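Local coordinates for protein pumilio homolog 23 (Arabidopsis thaliana, PDB 5WZJ) that binds a specific sequence of 18S ribosomal RNA through its pumilio repeats and probably regulates translation and mRNA stability, at residues 353-358 and 385-390; 364-369 and 378-383; 401-406 and 431-436. All blocks are in the same frame, centred on the assembly; numbering follows the deposited sequence.

Interaction 1. Residues 353-358 and 385-390; sequences DLLEQG and VGAVCS. With nucleotides of chain B.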
loop_
_atom_site.group_PDB
_atom_site.type_symbol
_atom_site.label_atom_id
_atom_site.label_comp_id
_atom_site.label_asym_id
_atom_site.label_seq_id
_atom_site.Cartn_x
_atom_site.Cartn_y
_atom_site.Cartn_z
ATOM N N ASP A 353 -0.948 -23.394 -13.154
ATOM C CA ASP A 353 0.328 -23.462 -12.446
ATOM C C ASP A 353 0.456 -22.330 -11.438
ATOM O O ASP A 353 0.792 -22.552 -10.270
ATOM C CB ASP A 353 1.484 -23.390 -13.442
ATOM C CG ASP A 353 1.342 -24.377 -14.580
ATOM O OD1 ASP A 353 0.525 -24.134 -15.494
ATOM O OD2 ASP A 353 2.066 -25.383 -14.564
ATOM N N LEU A 354 0.184 -21.103 -11.883
ATOM C CA LEU A 354 0.352 -19.949 -11.008
ATOM C C LEU A 354 -0.544 -20.055 -9.780
ATOM O O LEU A 354 -0.097 -19.802 -8.656
ATOM C CB LEU A 354 0.071 -18.662 -11.786
ATOM C CG LEU A 354 1.095 -18.300 -12.873
ATOM C CD1 LEU A 354 0.619 -17.115 -13.706
ATOM C CD2 LEU A 354 2.448 -17.990 -12.257
ATOM N N LEU A 355 -1.806 -20.461 -9.967
ATOM C CA LEU A 355 -2.700 -20.610 -8.820
ATOM C C LEU A 355 -2.252 -21.749 -7.909
ATOM O O LEU A 355 -2.295 -21.616 -6.680
ATOM C CB LEU A 355 -4.133 -20.833 -9.294
ATOM C CG LEU A 355 -4.782 -19.674 -10.047
ATOM C CD1 LEU A 355 -6.117 -20.122 -10.611
ATOM C CD2 LEU A 355 -4.970 -18.462 -9.135
ATOM N N GLU A 356 -1.808 -22.868 -8.494
ATOM C CA GLU A 356 -1.328 -23.997 -7.700
ATOM C C GLU A 356 -0.135 -23.603 -6.833
ATOM O O GLU A 356 -0.026 -24.041 -5.681
ATOM C CB GLU A 356 -0.941 -25.164 -8.615
ATOM C CG GLU A 356 -2.117 -25.902 -9.229
ATOM C CD GLU A 356 -1.687 -26.903 -10.297
ATOM O OE1 GLU A 356 -0.496 -26.922 -10.669
ATOM O OE2 GLU A 356 -2.547 -27.666 -10.774
ATOM N N GLN A 357 0.769 -22.780 -7.367
ATOM C CA GLN A 357 2.010 -22.450 -6.678
ATOM C C GLN A 357 1.917 -21.185 -5.819
ATOM O O GLN A 357 2.954 -20.662 -5.399
ATOM C CB GLN A 357 3.140 -22.317 -7.695
ATOM C CG GLN A 357 3.334 -23.575 -8.537
ATOM C CD GLN A 357 4.426 -23.416 -9.556
ATOM O OE1 GLN A 357 5.389 -22.677 -9.340
ATOM N NE2 GLN A 357 4.286 -24.093 -10.679
ATOM N N GLY A 358 0.712 -20.692 -5.544
ATOM C CA GLY A 358 0.555 -19.566 -4.639
ATOM C C GLY A 358 0.946 -18.227 -5.233
ATOM O O GLY A 358 1.471 -17.362 -4.517
ATOM N N VAL A 385 -11.427 -19.329 -15.579
ATOM C CA VAL A 385 -12.386 -20.418 -15.349
ATOM C C VAL A 385 -11.738 -21.768 -15.617
ATOM O O VAL A 385 -11.828 -22.697 -14.804
ATOM C CB VAL A 385 -13.641 -20.255 -16.220
ATOM C CG1 VAL A 385 -14.592 -21.423 -15.944
ATOM C CG2 VAL A 385 -14.329 -18.919 -15.970
ATOM N N GLY A 386 -11.098 -21.901 -16.781
ATOM C CA GLY A 386 -10.490 -23.164 -17.153
ATOM C C GLY A 386 -9.351 -23.565 -16.242
ATOM O O GLY A 386 -9.093 -24.756 -16.054
ATOM N N ALA A 387 -8.666 -22.588 -15.648
ATOM C CA ALA A 387 -7.607 -22.926 -14.707
ATOM C C ALA A 387 -8.163 -23.513 -13.418
ATOM O O ALA A 387 -7.481 -24.302 -12.753
ATOM C CB ALA A 387 -6.766 -21.691 -14.387
ATOM N N VAL A 388 -9.381 -23.138 -13.041
ATOM C CA VAL A 388 -9.918 -23.525 -11.739
ATOM C C VAL A 388 -10.876 -24.698 -11.905
ATOM O O VAL A 388 -11.014 -25.536 -11.005
ATOM C CB VAL A 388 -10.608 -22.328 -11.058
ATOM C CG1 VAL A 388 -11.270 -22.749 -9.760
ATOM C CG2 VAL A 388 -9.590 -21.210 -10.802
ATOM N N CYS A 389 -11.529 -24.768 -13.065
ATOM C CA CYS A 389 -12.553 -25.770 -13.358
ATOM C C CYS A 389 -12.154 -26.515 -14.629
ATOM O O CYS A 389 -12.422 -26.044 -15.738
ATOM C CB CYS A 389 -13.915 -25.108 -13.517
ATOM S SG CYS A 389 -14.396 -24.141 -12.075
ATOM N N SER A 390 -11.542 -27.691 -14.462
ATOM C CA SER A 390 -10.987 -28.424 -15.598
ATOM C C SER A 390 -12.058 -29.119 -16.432
ATOM O O SER A 390 -11.886 -29.263 -17.647
ATOM C CB SER A 390 -9.966 -29.451 -15.110
ATOM O OG SER A 390 -10.604 -30.426 -14.304
ATOM P P U B 6 -0.894 -14.670 0.699
ATOM O OP1 U B 6 -1.469 -15.785 -0.095
ATOM O OP2 U B 6 -1.490 -14.303 1.995
ATOM O "O5'" U B 6 0.653 -14.940 0.957
ATOM C "C5'" U B 6 1.180 -16.246 1.136
ATOM C "C4'" U B 6 2.589 -16.325 0.605
ATOM O "O4'" U B 6 2.537 -16.350 -0.847
ATOM C "C3'" U B 6 3.479 -15.134 0.981
ATOM O "O3'" U B 6 4.825 -15.568 1.193
ATOM C "C2'" U B 6 3.407 -14.243 -0.260
ATOM O "O2'" U B 6 4.525 -13.401 -0.440
ATOM C "C1'" U B 6 3.300 -15.278 -1.378
ATOM N N1 U B 6 2.625 -14.805 -2.601
ATOM C C2 U B 6 3.396 -14.623 -3.739
ATOM O O2 U B 6 4.605 -14.819 -3.759
ATOM N N3 U B 6 2.705 -14.199 -4.851
ATOM C C4 U B 6 1.346 -13.959 -4.943
ATOM O O4 U B 6 0.858 -13.589 -6.018
ATOM C C5 U B 6 0.619 -14.176 -3.726
ATOM C C6 U B 6 1.265 -14.576 -2.621
#
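Leu-355 meets Val-388 and Ala-387 where two helix ends come together in the right-handed superhelix of pumilio repeats. The contact is apolar and buried. All of the touching on one side is done by a single methyl group, CD1 of Leu-355. It lies 3.6 Å from CG2 of Val-388 and 4.1 Å from CB of Ala-387, so it sits against two consecutive residues of the second helix. The side chains of Leu-355 and Val-388 cross at about a right angle, and they meet methyl to methyl. In Val-388 it is CG1 that stands opposite the backbone N (chi1 175°). That places CG2 opposite the carbonyl carbon, as the branch that meets the leucine. The backbones stay well separated: the nearest CA atoms, those of Leu-355 and Ala-387, are 8.0 Å apart. The side chains therefore make the whole join.

Around these methyl groups, Leu-355 also packs on Leu-405 and Phe-409 of helix 405-410, and Val-388 packs on Ile-398. Leu-355, Ala-387 and Val-388 all sit close to the ends of their helices. In 385-390 the carbonyl oxygen of Val-385 accepts two backbone bonds. One comes from Cys-389 N at 2.7 Å and one from Val-388 N at 3.0 Å. This double acceptance holds the last turn, which carries Ala-387 and Val-388, just before Cys-389 leaves the helical path.

The other helix ends in a Schellman motif, with Gly-358 at the C-prime position. Its positive phi of 75° turns the chain away from the helix. Lys-359 N bonds back to Leu-354 O, and Gly-358 N returns a weak bond to Leu-355 O, 3.3 Å long. The same turn brings the chain to the bound RNA, where Gly-358 O lies 3.4 Å from C6 of U6 of chain B.

Interaction 2. Residues 364-369 and 378-383; sequences ASLIAV and NKCCEA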
loop_
_atom_site.group_PDB
_atom_site.type_symbol
_atom_site.label_atom_id
_atom_site.label_comp_id
_atom_site.label_asym_id
_atom_site.label_seq_id
_atom_site.Cartn_x
_atom_site.Cartn_y
_atom_site.Cartn_z
ATOM N N ALA A 364 -4.285 -12.074 -10.841
ATOM C CA ALA A 364 -5.102 -10.895 -10.560
ATOM C C ALA A 364 -4.611 -9.673 -11.328
ATOM O O ALA A 364 -5.412 -8.898 -11.857
ATOM C CB ALA A 364 -5.090 -10.602 -9.053
ATOM N N SER A 365 -3.294 -9.471 -11.384
ATOM C CA SER A 365 -2.781 -8.297 -12.080
ATOM C C SER A 365 -3.094 -8.360 -13.566
ATOM O O SER A 365 -3.458 -7.346 -14.170
ATOM C CB SER A 365 -1.269 -8.161 -11.855
ATOM O OG SER A 365 -0.979 -7.985 -10.477
ATOM N N LEU A 366 -2.928 -9.530 -14.184
ATOM C CA LEU A 366 -3.163 -9.628 -15.623
ATOM C C LEU A 366 -4.633 -9.402 -15.951
ATOM O O LEU A 366 -4.965 -8.663 -16.890
ATOM C CB LEU A 366 -2.691 -10.986 -16.142
ATOM C CG LEU A 366 -2.626 -11.114 -17.660
ATOM C CD1 LEU A 366 -1.651 -10.093 -18.247
ATOM C CD2 LEU A 366 -2.245 -12.537 -18.088
ATOM N N ILE A 367 -5.524 -9.997 -15.167
ATOM C CA ILE A 367 -6.953 -9.796 -15.382
ATOM C C ILE A 367 -7.318 -8.324 -15.223
ATOM O O ILE A 367 -8.070 -7.766 -16.031
ATOM C CB ILE A 367 -7.759 -10.690 -14.423
ATOM C CG1 ILE A 367 -7.517 -12.169 -14.766
ATOM C CG2 ILE A 367 -9.237 -10.341 -14.495
ATOM C CD1 ILE A 367 -8.119 -13.128 -13.775
ATOM N N ALA A 368 -6.773 -7.665 -14.198
ATOM C CA ALA A 368 -7.133 -6.272 -13.948
ATOM C C ALA A 368 -6.661 -5.358 -15.071
ATOM O O ALA A 368 -7.364 -4.411 -15.447
ATOM C CB ALA A 368 -6.551 -5.810 -12.611
ATOM N N VAL A 369 -5.470 -5.614 -15.618
ATOM C CA VAL A 369 -4.955 -4.729 -16.653
ATOM C C VAL A 369 -5.623 -4.984 -18.001
ATOM O O VAL A 369 -5.663 -4.075 -18.836
ATOM C CB VAL A 369 -3.425 -4.842 -16.765
ATOM C CG1 VAL A 369 -3.028 -6.041 -17.616
ATOM C CG2 VAL A 369 -2.845 -3.555 -17.333
ATOM N N ASN A 378 -12.149 -11.044 -22.459
ATOM C CA ASN A 378 -12.836 -12.329 -22.462
ATOM C C ASN A 378 -11.843 -13.472 -22.344
ATOM O O ASN A 378 -12.088 -14.445 -21.619
ATOM C CB ASN A 378 -13.687 -12.470 -23.728
ATOM C CG ASN A 378 -14.701 -13.588 -23.622
ATOM O OD1 ASN A 378 -15.609 -13.541 -22.788
ATOM N ND2 ASN A 378 -14.560 -14.599 -24.468
ATOM N N LYS A 379 -10.700 -13.365 -23.032
ATOM C CA LYS A 379 -9.690 -14.419 -22.947
ATOM C C LYS A 379 -9.175 -14.592 -21.519
ATOM O O LYS A 379 -8.913 -15.718 -21.079
ATOM C CB LYS A 379 -8.532 -14.113 -23.902
ATOM C CG LYS A 379 -8.805 -14.477 -25.360
ATOM C CD LYS A 379 -7.691 -13.933 -26.246
ATOM C CE LYS A 379 -8.014 -14.064 -27.727
ATOM N NZ LYS A 379 -7.701 -15.422 -28.228
ATOM N N CYS A 380 -8.995 -13.487 -20.787
ATOM C CA CYS A 380 -8.529 -13.590 -19.406
ATOM C C CYS A 380 -9.582 -14.233 -18.507
ATOM O O CYS A 380 -9.265 -15.106 -17.688
ATOM C CB CYS A 380 -8.148 -12.208 -18.878
ATOM S SG CYS A 380 -6.539 -11.647 -19.521
ATOM N N CYS A 381 -10.833 -13.796 -18.626
ATOM C CA CYS A 381 -11.899 -14.371 -17.803
ATOM C C CYS A 381 -12.062 -15.865 -18.074
ATOM O O CYS A 381 -12.216 -16.661 -17.138
ATOM C CB CYS A 381 -13.213 -13.643 -18.067
ATOM S SG CYS A 381 -13.233 -11.893 -17.592
ATOM N N GLU A 382 -12.013 -16.267 -19.348
ATOM C CA GLU A 382 -12.192 -17.682 -19.675
ATOM C C GLU A 382 -10.986 -18.502 -19.257
ATOM O O GLU A 382 -11.139 -19.643 -18.813
ATOM C CB GLU A 382 -12.467 -17.866 -21.172
ATOM C CG GLU A 382 -13.870 -17.407 -21.592
ATOM C CD GLU A 382 -14.974 -18.158 -20.853
ATOM O OE1 GLU A 382 -14.784 -19.372 -20.577
ATOM O OE2 GLU A 382 -16.013 -17.524 -20.538
ATOM N N ALA A 383 -9.777 -17.945 -19.391
ATOM C CA ALA A 383 -8.591 -18.669 -18.946
ATOM C C ALA A 383 -8.643 -18.931 -17.444
ATOM O O ALA A 383 -8.218 -19.996 -16.975
ATOM C CB ALA A 383 -7.324 -17.895 -19.319
#
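The helical turn that offers Cys-380 to Ile-367 and Leu-366 is held by backbone hydrogen bonds, among them Ala-383 N to Lys-379 O at 2.9 Å. Here helices 360-373 and 377-388, joined by a short connection, form a helical hairpin of the pumilio-repeat superhelix. The two segments run roughly antiparallel. Their backbones come close, with CA of Ile-367 only 5.8 Å from CA of Cys-380. The small cysteine side chain suits so short a separation.

Cys-380 carries the contact from its side, with its CB directed at the facing helix. CB lies 4.2 Å from CG1 of Ile-367. SG reaches the neighbouring residue, 4.4 Å from CG of Leu-366. Two parts of one small side chain thus meet two successive residues. In Cys-380 the sulfur stands opposite its own carbonyl carbon (chi1 -76°), and from there it approaches Leu-366. In Ile-367, CG1 lies beside the backbone N (chi1 -65°). The ethyl arm, not the CG2 methyl, therefore makes the closest touch to Cys-380. The approach is loose van der Waals packing of buried apolar groups. SG also lies 4.3 Å from Leu-366 O, a distance that marks packing only.

Further out, Ile-367 packs on Phe-439, while Leu-366 and Cys-380 both touch Met-340 of helix 337-347. The hairpin thus has protein against it from preceding and following parts of the chain. On the second helix, Glu-382 OE1 forms a salt bridge with Arg-395 NH1.

The facing turn of the first helix is equally regular. Two backbone bonds span Leu-366 and Ile-367: Ala-368 N to Ala-364 O and Val-369 N to Ser-365 O, each 3.0 Å.

Interaction 3. Residues 401-406 and 431-436; sequences RLLFLD and LILQGI. With nucleotides of chain B.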
loop_
_atom_site.group_PDB
_atom_site.type_symbol
_atom_site.label_atom_id
_atom_site.label_comp_id
_atom_site.label_asym_id
_atom_site.label_seq_id
_atom_site.Cartn_x
_atom_site.Cartn_y
_atom_site.Cartn_z
ATOM N N ARG A 401 -14.778 -22.000 -5.482
ATOM C CA ARG A 401 -13.363 -22.339 -5.528
ATOM C C ARG A 401 -12.486 -21.097 -5.458
ATOM O O ARG A 401 -11.412 -21.141 -4.855
ATOM C CB ARG A 401 -13.058 -23.157 -6.782
ATOM C CG ARG A 401 -13.746 -24.532 -6.777
ATOM C CD ARG A 401 -13.511 -25.292 -8.052
ATOM N NE ARG A 401 -14.179 -26.591 -8.020
ATOM C CZ ARG A 401 -13.975 -27.561 -8.907
ATOM N NH1 ARG A 401 -13.109 -27.387 -9.902
ATOM N NH2 ARG A 401 -14.630 -28.710 -8.793
ATOM N N LEU A 402 -12.924 -19.981 -6.041
ATOM C CA LEU A 402 -12.116 -18.767 -5.952
ATOM C C LEU A 402 -12.246 -18.107 -4.586
ATOM O O LEU A 402 -11.264 -17.569 -4.060
ATOM C CB LEU A 402 -12.506 -17.782 -7.055
ATOM C CG LEU A 402 -11.909 -18.065 -8.437
ATOM C CD1 LEU A 402 -12.609 -17.239 -9.493
ATOM C CD2 LEU A 402 -10.408 -17.802 -8.460
ATOM N N LEU A 403 -13.445 -18.136 -3.993
ATOM C CA LEU A 403 -13.605 -17.637 -2.626
ATOM C C LEU A 403 -12.682 -18.342 -1.639
ATOM O O LEU A 403 -12.223 -17.724 -0.671
ATOM C CB LEU A 403 -15.057 -17.795 -2.170
ATOM C CG LEU A 403 -16.096 -16.933 -2.885
ATOM C CD1 LEU A 403 -17.491 -17.409 -2.473
ATOM C CD2 LEU A 403 -15.879 -15.435 -2.557
ATOM N N PHE A 404 -12.415 -19.631 -1.851
ATOM C CA PHE A 404 -11.564 -20.401 -0.951
ATOM C C PHE A 404 -10.379 -20.961 -1.720
ATOM O O PHE A 404 -10.081 -22.155 -1.620
ATOM C CB PHE A 404 -12.332 -21.560 -0.305
ATOM C CG PHE A 404 -13.410 -21.142 0.650
ATOM C CD1 PHE A 404 -13.094 -20.590 1.879
ATOM C CD2 PHE A 404 -14.743 -21.346 0.335
ATOM C CE1 PHE A 404 -14.085 -20.222 2.769
ATOM C CE2 PHE A 404 -15.742 -20.985 1.215
ATOM C CZ PHE A 404 -15.416 -20.423 2.440
ATOM N N LEU A 405 -9.711 -20.103 -2.496
ATOM C CA LEU A 405 -8.702 -20.547 -3.459
ATOM C C LEU A 405 -7.649 -21.458 -2.824
ATOM O O LEU A 405 -7.280 -22.487 -3.409
ATOM C CB LEU A 405 -8.058 -19.312 -4.096
ATOM C CG LEU A 405 -7.304 -19.321 -5.422
ATOM C CD1 LEU A 405 -8.087 -20.022 -6.517
ATOM C CD2 LEU A 405 -7.026 -17.875 -5.829
ATOM N N ASP A 406 -7.162 -21.115 -1.621
ATOM C CA ASP A 406 -6.104 -21.929 -1.011
ATOM C C ASP A 406 -6.636 -23.274 -0.523
ATOM O O ASP A 406 -5.945 -24.293 -0.639
ATOM C CB ASP A 406 -5.403 -21.174 0.130
ATOM C CG ASP A 406 -6.369 -20.632 1.173
ATOM O OD1 ASP A 406 -7.581 -20.526 0.875
ATOM O OD2 ASP A 406 -5.909 -20.292 2.293
ATOM N N LEU A 431 -10.306 -10.570 -4.230
ATOM C CA LEU A 431 -9.945 -9.393 -5.021
ATOM C C LEU A 431 -10.058 -9.672 -6.517
ATOM O O LEU A 431 -10.521 -8.812 -7.275
ATOM C CB LEU A 431 -8.528 -8.913 -4.671
ATOM C CG LEU A 431 -8.345 -8.271 -3.286
ATOM C CD1 LEU A 431 -6.848 -8.192 -2.919
ATOM C CD2 LEU A 431 -8.979 -6.881 -3.228
ATOM N N ILE A 432 -9.626 -10.858 -6.963
ATOM C CA ILE A 432 -9.835 -11.253 -8.355
ATOM C C ILE A 432 -11.314 -11.142 -8.716
ATOM O O ILE A 432 -11.688 -10.548 -9.736
ATOM C CB ILE A 432 -9.309 -12.680 -8.586
ATOM C CG1 ILE A 432 -7.786 -12.706 -8.473
ATOM C CG2 ILE A 432 -9.737 -13.205 -9.961
ATOM C CD1 ILE A 432 -7.192 -14.099 -8.513
ATOM N N LEU A 433 -12.177 -11.666 -7.842
ATOM C CA LEU A 433 -13.618 -11.665 -8.091
ATOM C C LEU A 433 -14.176 -10.248 -8.118
ATOM O O LEU A 433 -15.063 -9.940 -8.922
ATOM C CB LEU A 433 -14.318 -12.507 -7.022
ATOM C CG LEU A 433 -14.118 -14.024 -7.152
ATOM C CD1 LEU A 433 -14.531 -14.739 -5.866
ATOM C CD2 LEU A 433 -14.938 -14.555 -8.330
ATOM N N GLN A 434 -13.668 -9.370 -7.245
ATOM C CA GLN A 434 -14.065 -7.966 -7.296
ATOM C C GLN A 434 -13.724 -7.359 -8.645
ATOM O O GLN A 434 -14.507 -6.577 -9.198
ATOM C CB GLN A 434 -13.383 -7.183 -6.162
ATOM C CG GLN A 434 -13.933 -7.550 -4.779
ATOM C CD GLN A 434 -13.047 -7.077 -3.663
ATOM O OE1 GLN A 434 -12.861 -5.880 -3.477
ATOM N NE2 GLN A 434 -12.489 -8.012 -2.916
ATOM N N GLY A 435 -12.554 -7.704 -9.189
ATOM C CA GLY A 435 -12.197 -7.220 -10.515
ATOM C C GLY A 435 -13.039 -7.859 -11.607
ATOM O O GLY A 435 -13.428 -7.190 -12.568
ATOM N N ILE A 436 -13.320 -9.163 -11.476
ATOM C CA ILE A 436 -14.174 -9.869 -12.438
ATOM C C ILE A 436 -15.493 -9.130 -12.618
ATOM O O ILE A 436 -15.951 -8.898 -13.744
ATOM C CB ILE A 436 -14.399 -11.327 -11.985
ATOM C CG1 ILE A 436 -13.132 -12.159 -12.220
ATOM C CG2 ILE A 436 -15.629 -11.963 -12.679
ATOM C CD1 ILE A 436 -12.891 -12.479 -13.678
ATOM P P A B 3 -10.342 -3.366 7.454
ATOM O OP1 A B 3 -9.479 -3.303 8.667
ATOM O OP2 A B 3 -10.165 -2.386 6.353
ATOM O "O5'" A B 3 -10.201 -4.837 6.858
ATOM C "C5'" A B 3 -10.425 -5.985 7.669
ATOM C "C4'" A B 3 -10.322 -7.257 6.860
ATOM O "O4'" A B 3 -11.398 -7.302 5.888
ATOM C "C3'" A B 3 -9.054 -7.422 6.025
ATOM O "O3'" A B 3 -7.968 -7.930 6.780
ATOM C "C2'" A B 3 -9.502 -8.351 4.896
ATOM O "O2'" A B 3 -9.507 -9.710 5.314
ATOM C "C1'" A B 3 -10.951 -7.912 4.694
ATOM N N9 A B 3 -11.111 -6.953 3.588
ATOM C C8 A B 3 -11.442 -5.618 3.673
ATOM N N7 A B 3 -11.545 -5.037 2.494
ATOM C C5 A B 3 -11.276 -6.069 1.585
ATOM C C6 A B 3 -11.225 -6.125 0.181
ATOM N N6 A B 3 -11.448 -5.068 -0.604
ATOM N N1 A B 3 -10.935 -7.314 -0.405
ATOM C C2 A B 3 -10.703 -8.379 0.365
ATOM N N3 A B 3 -10.722 -8.451 1.696
ATOM C C4 A B 3 -11.013 -7.255 2.247
#
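CG lies beside the backbone N in both Leu-402 (chi1 -80°) and Leu-433 (chi1 -73°), and these torsions bring their branched ends together. The two side chains cross obliquely. CD1 of Leu-402 touches CD2 of Leu-433 at 3.7 Å, and CB of Leu-402 lies 3.8 Å from the other methyl, CD1. That same CD1 meets CD2 of Leu-403 at 3.6 Å, the two side chains crossing at about a right angle. Leu-433 is thus fitted against two successive leucines, one methyl shared between them.

The next residue, Gln-434, faces the RNA. Its amide reads the Watson-Crick edge of adenine A3 of chain B with two bonds. Gln-434 NE2 donates to N1 at 3.0 Å, nearly straight at 170°. N6 of A3 gives a weak bond of 3.3 Å to Gln-434 OE1. Cys-430 and Gln-434, four residues apart, match the Cys-Gln pair by which classical PUF repeats recognise adenine. A weak bond from NE2 to Cys-430 O may help to orient the amide. CD2 of Leu-431 lies 3.5 Å from N1 of A3. A leucine in place of Gln-434 would probably leave N1 and N6 of A3 without their amide partners and weaken the selection of adenine.

Helix 427-436 packs against several neighbouring helices. Leu-402 and Ile-432 pack on Leu-384 of helix 377-388, Ile-432 also touches helix 360-373, and Leu-403 and Leu-433 share Val-471 of helix 468-477, further along the chain.

In the fold
The three contacts form one continuous block of the superhelix, with centres 12 to 13 Å apart. Interaction 2 is nested inside the loop closed by interaction 1, and helix 377-388 serves both. Interaction 3 follows in series and touches each. Toward interaction 1, Arg-401 NH1 probably bonds to Val-388 O at 3.0 Å, and Leu-355 CD2 packs on Leu-405 CD2 at 3.9 Å. Toward interaction 2, Ala-364 CB lies 3.5 Å from Ile-432 CG1. The RNA is met at two places, U6 by 353-358 and A3 by 431-436. Interaction 2 stays back, its nearest atom about 6 Å from the nucleic acid.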